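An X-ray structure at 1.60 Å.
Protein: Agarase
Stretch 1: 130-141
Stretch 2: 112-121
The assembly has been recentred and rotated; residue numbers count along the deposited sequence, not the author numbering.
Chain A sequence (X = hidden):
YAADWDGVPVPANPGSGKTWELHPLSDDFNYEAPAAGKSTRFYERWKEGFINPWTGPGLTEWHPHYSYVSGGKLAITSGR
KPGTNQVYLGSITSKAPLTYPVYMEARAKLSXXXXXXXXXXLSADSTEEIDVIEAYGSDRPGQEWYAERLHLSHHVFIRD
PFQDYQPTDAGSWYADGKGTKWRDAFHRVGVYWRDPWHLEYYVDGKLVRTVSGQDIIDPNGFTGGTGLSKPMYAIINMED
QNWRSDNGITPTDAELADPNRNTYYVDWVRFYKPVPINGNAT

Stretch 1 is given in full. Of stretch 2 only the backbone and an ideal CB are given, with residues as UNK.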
# COMPACT_ATOMS: atom_id res chain seq x y z
N ILE A 130 5.41 -0.79 -6.96
CA ILE A 130 4.76 -2.05 -6.61
C ILE A 130 3.63 -1.75 -5.64
O ILE A 130 3.85 -1.08 -4.63
CB ILE A 130 5.75 -3.04 -5.99
CG1 ILE A 130 6.84 -3.39 -7.02
CG2 ILE A 130 5.06 -4.32 -5.52
CD1 ILE A 130 8.06 -4.10 -6.46
N ASP A 131 2.41 -2.22 -5.96
CA ASP A 131 1.22 -2.03 -5.11
C ASP A 131 0.84 -3.30 -4.37
O ASP A 131 0.35 -4.27 -5.00
CB ASP A 131 0.06 -1.61 -5.97
CG ASP A 131 0.40 -0.43 -6.81
OD1 ASP A 131 0.73 0.62 -6.18
OD2 ASP A 131 0.38 -0.55 -8.04
N VAL A 132 0.99 -3.28 -3.05
CA VAL A 132 0.74 -4.46 -2.22
C VAL A 132 -0.72 -4.44 -1.77
O VAL A 132 -1.50 -5.30 -2.18
CB VAL A 132 1.73 -4.55 -1.04
CG1 VAL A 132 1.44 -5.77 -0.17
CG2 VAL A 132 3.17 -4.60 -1.55
N ILE A 133 -1.11 -3.46 -0.94
CA ILE A 133 -2.54 -3.16 -0.72
C ILE A 133 -2.92 -1.96 -1.58
O ILE A 133 -2.31 -0.87 -1.48
CB ILE A 133 -2.92 -2.90 0.76
CG1 ILE A 133 -2.59 -4.11 1.63
CG2 ILE A 133 -4.40 -2.51 0.87
CD1 ILE A 133 -2.90 -3.93 3.09
N GLU A 134 -3.89 -2.16 -2.46
CA GLU A 134 -4.59 -1.07 -3.14
C GLU A 134 -6.02 -1.56 -3.31
O GLU A 134 -6.27 -2.49 -4.08
CB GLU A 134 -3.98 -0.72 -4.48
CG GLU A 134 -4.73 0.39 -5.21
CD GLU A 134 -4.00 0.89 -6.43
OE1 GLU A 134 -3.91 0.15 -7.45
OE2 GLU A 134 -3.47 2.02 -6.37
N ALA A 135 -6.93 -0.98 -2.56
CA ALA A 135 -8.27 -1.50 -2.53
C ALA A 135 -9.24 -0.45 -2.05
O ALA A 135 -8.84 0.53 -1.39
CB ALA A 135 -8.32 -2.71 -1.62
N TYR A 136 -10.52 -0.65 -2.38
CA TYR A 136 -11.55 0.37 -2.19
C TYR A 136 -12.63 -0.28 -1.34
O TYR A 136 -13.32 -1.21 -1.82
CB TYR A 136 -12.05 0.87 -3.56
CG TYR A 136 -10.89 1.16 -4.49
CD1 TYR A 136 -10.30 0.12 -5.20
CD2 TYR A 136 -10.34 2.45 -4.64
CE1 TYR A 136 -9.19 0.33 -6.00
CE2 TYR A 136 -9.25 2.67 -5.46
CZ TYR A 136 -8.66 1.60 -6.13
OH TYR A 136 -7.57 1.77 -6.95
N GLY A 137 -12.74 0.12 -0.08
CA GLY A 137 -13.59 -0.59 0.90
C GLY A 137 -15.08 -0.29 0.89
O GLY A 137 -15.83 -0.99 1.56
N SER A 138 -15.50 0.71 0.11
CA SER A 138 -16.85 1.28 0.19
C SER A 138 -17.98 0.25 0.19
O SER A 138 -18.04 -0.60 -0.69
CB SER A 138 -17.11 2.18 -1.00
OG SER A 138 -18.38 2.78 -0.84
N ASP A 139 -18.90 0.43 1.14
CA ASP A 139 -20.14 -0.35 1.20
C ASP A 139 -21.29 0.34 0.45
O ASP A 139 -22.45 -0.05 0.61
CB ASP A 139 -20.52 -0.64 2.67
CG ASP A 139 -20.91 0.61 3.48
OD1 ASP A 139 -20.94 1.73 2.92
OD2 ASP A 139 -21.15 0.46 4.71
N ARG A 140 -20.99 1.35 -0.39
CA ARG A 140 -22.05 2.01 -1.17
C ARG A 140 -22.80 0.99 -2.01
O ARG A 140 -22.19 0.10 -2.61
CB ARG A 140 -21.49 3.02 -2.16
CG ARG A 140 -21.11 4.36 -1.57
CD ARG A 140 -20.70 5.27 -2.70
NE ARG A 140 -20.12 6.53 -2.24
CZ ARG A 140 -19.70 7.49 -3.05
NH1 ARG A 140 -19.79 7.38 -4.37
NH2 ARG A 140 -19.18 8.59 -2.52
N PRO A 141 -24.13 1.13 -2.10
CA PRO A 141 -24.80 0.32 -3.12
C PRO A 141 -24.24 0.58 -4.52
O PRO A 141 -24.06 1.73 -4.91
CB PRO A 141 -26.27 0.78 -3.02
CG PRO A 141 -26.41 1.39 -1.67
CD PRO A 141 -25.06 1.98 -1.35
N UNK A 112 -13.84 2.29 4.91
CA UNK A 112 -15.10 2.03 4.26
C UNK A 112 -15.47 3.25 3.43
O UNK A 112 -16.41 3.98 3.73
CB UNK A 112 -16.19 1.70 5.28
N UNK A 113 -14.70 3.43 2.37
CA UNK A 113 -14.75 4.60 1.53
C UNK A 113 -14.45 4.22 0.09
O UNK A 113 -13.86 3.17 -0.19
CB UNK A 113 -13.77 5.66 2.03
N UNK A 114 -14.81 5.11 -0.84
CA UNK A 114 -14.46 4.92 -2.24
C UNK A 114 -13.00 5.25 -2.55
O UNK A 114 -12.49 5.00 -3.64
CB UNK A 114 -15.37 5.78 -3.12
N UNK A 115 -12.35 5.88 -1.58
CA UNK A 115 -10.92 6.15 -1.64
C UNK A 115 -10.13 4.86 -1.71
O UNK A 115 -10.52 3.85 -1.14
CB UNK A 115 -10.48 6.97 -0.43
N UNK A 116 -8.96 4.94 -2.34
CA UNK A 116 -7.98 3.85 -2.24
C UNK A 116 -7.34 3.83 -0.85
O UNK A 116 -6.91 4.88 -0.37
CB UNK A 116 -6.90 4.00 -3.32
N UNK A 117 -7.31 2.66 -0.21
CA UNK A 117 -6.49 2.37 0.97
C UNK A 117 -5.26 1.65 0.44
O UNK A 117 -5.38 0.60 -0.22
CB UNK A 117 -7.24 1.54 2.01
N UNK A 118 -4.08 2.22 0.69
CA UNK A 118 -2.85 1.78 0.01
C UNK A 118 -1.69 1.42 0.94
O UNK A 118 -1.45 2.08 1.96
CB UNK A 118 -2.38 2.88 -0.94
N UNK A 119 -0.96 0.38 0.54
CA UNK A 119 0.36 0.02 1.08
C UNK A 119 1.16 -0.31 -0.15
O UNK A 119 0.87 -1.28 -0.86
CB UNK A 119 0.32 -1.14 2.08
N UNK A 120 2.12 0.56 -0.47
CA UNK A 120 2.74 0.50 -1.79
C UNK A 120 4.16 1.06 -1.76
O UNK A 120 4.63 1.54 -0.73
CB UNK A 120 1.89 1.27 -2.81
N UNK A 121 4.82 0.94 -2.91
CA UNK A 121 6.24 1.18 -3.06
C UNK A 121 6.54 1.95 -4.31
O UNK A 121 5.96 1.68 -5.34
CB UNK A 121 7.01 -0.14 -3.06

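Position 112 lies in loop, its CA-to-CB bond sideways to stretch 1, with the free backbone N of D139 and that residue's carboxylate nearby. A side chain carrying both an acceptor and a donor would suit, asparagine above all as the shorter of the two amides. It is N112: its OD1 accepts from D139 N (2.8 Å) while its ND2 donates to D139 OD2 (3.0 Å), so one amide answers both groups.

Positions 113, 114 and 115 point away from stretch 1, which constrains 113 and 115 little. At 113 the backbone does the work, and many residues would fit; M113 is deposited, its O accepting a weak hydrogen bond from S138 N (3.0 Å). At 114 the ideal CB lies 4.5 Å from S138 CB, and the R140 guanidinium is close, so a modest aliphatic group could pack there. V114 does so despite its direction, with CG1 3.6 Å from S138 OG and over one face of the guanidinium, 3.7 Å from R140 NE. At 115 nothing of stretch 1 lies within 5.5 Å of the ideal CB, so stretch 1 sets no preference. The residue is L115, whose O lies 2.8 Å from a water O that accepts from G137 N.

At 116 the strand begins, and the ideal CB sits only 3.4 Å from Y136 CE2. Such tightness favours a small residue, alanine or glycine; A116 places its CB 3.5 Å from Y136 CE2.

Position 117 pairs with A135, its N donating to A135 O (2.9 Å) and its O accepting from A135 N (3.2 Å). Beside the small A135, on the face it shares with I133, serine, threonine or valine could stand; S117 uses OG to bind the same water that accepts from G137 N.

At 118 the side chain shares a face with E134, where a positive or neutral polar group might be expected. D118 instead brings OD1 within 3.9 Å of E134 OE2, a pair of like charges; both E134 carboxylate oxygens have hydrogen bonds elsewhere in the structure.

Position 119 stands opposite a beta bulge: its O accepts from both V132 N (3.0 Å) and I133 N (2.9 Å). With V132 and I133 alongside, a large apolar residue fits. F119 sets its CB 3.9 Å from I133 CB and its CD2 3.6 Å from V132 CB.

Position 120 has its ideal CB 3.6 Å from D131 OD1, a carboxylate that would suit a donor; a large side chain could also stand here by leading away. W120, with chi1 in p, does that: its CB stays 3.6 Å from D131 OD1, and its ring makes no hydrogen bond to the carboxylate.

At 121, I130 and V132 offer an apolar surface suited to leucine, isoleucine or phenylalanine. F121 meets V132 CG2 at the ring edge through CE2 (3.6 Å), while its backbone N donates to I130 O (2.8 Å).

Stretch 2 (112-121) NMVLASDFWF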
# COMPACT_ATOMS: atom_id res chain seq x y z
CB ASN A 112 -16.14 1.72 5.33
CG ASN A 112 -17.48 1.32 4.76
OD1 ASN A 112 -17.70 1.27 3.55
ND2 ASN A 112 -18.41 1.02 5.68
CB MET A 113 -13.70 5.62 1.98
CG MET A 113 -13.79 6.09 3.41
SD MET A 113 -15.18 7.23 3.70
CE MET A 113 -14.39 8.81 3.38
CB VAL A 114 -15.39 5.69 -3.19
CG1 VAL A 114 -16.81 5.18 -3.05
CG2 VAL A 114 -15.32 7.21 -2.97
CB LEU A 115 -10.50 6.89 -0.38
CG LEU A 115 -11.17 8.24 -0.14
CD1 LEU A 115 -10.95 8.69 1.29
CD2 LEU A 115 -10.62 9.26 -1.11
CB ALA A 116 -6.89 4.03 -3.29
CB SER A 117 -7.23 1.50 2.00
OG SER A 117 -8.39 2.15 2.51
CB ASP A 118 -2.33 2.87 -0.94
CG ASP A 118 -3.35 3.32 -1.95
OD1 ASP A 118 -4.05 2.45 -2.51
OD2 ASP A 118 -3.43 4.56 -2.24
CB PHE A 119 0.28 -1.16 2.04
CG PHE A 119 1.62 -1.72 2.46
CD1 PHE A 119 2.59 -0.93 3.06
CD2 PHE A 119 1.88 -3.08 2.27
CE1 PHE A 119 3.81 -1.49 3.48
CE2 PHE A 119 3.09 -3.63 2.68
CZ PHE A 119 4.04 -2.85 3.29
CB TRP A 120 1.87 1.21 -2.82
CG TRP A 120 1.70 2.68 -2.60
CD1 TRP A 120 1.09 3.30 -1.55
CD2 TRP A 120 2.10 3.72 -3.50
NE1 TRP A 120 1.08 4.65 -1.74
CE2 TRP A 120 1.71 4.94 -2.93
CE3 TRP A 120 2.75 3.73 -4.73
CZ2 TRP A 120 1.94 6.18 -3.54
CZ3 TRP A 120 3.00 4.95 -5.33
CH2 TRP A 120 2.59 6.16 -4.74
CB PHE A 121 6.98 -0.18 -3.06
CG PHE A 121 6.82 -0.88 -1.76
CD1 PHE A 121 7.74 -0.67 -0.74
CD2 PHE A 121 5.67 -1.60 -1.50
CE1 PHE A 121 7.53 -1.20 0.53
CE2 PHE A 121 5.45 -2.12 -0.23
CZ PHE A 121 6.38 -1.92 0.76
O HOH W 1 -18.28 4.78 0.96
O HOH W 2 -10.78 2.06 1.01
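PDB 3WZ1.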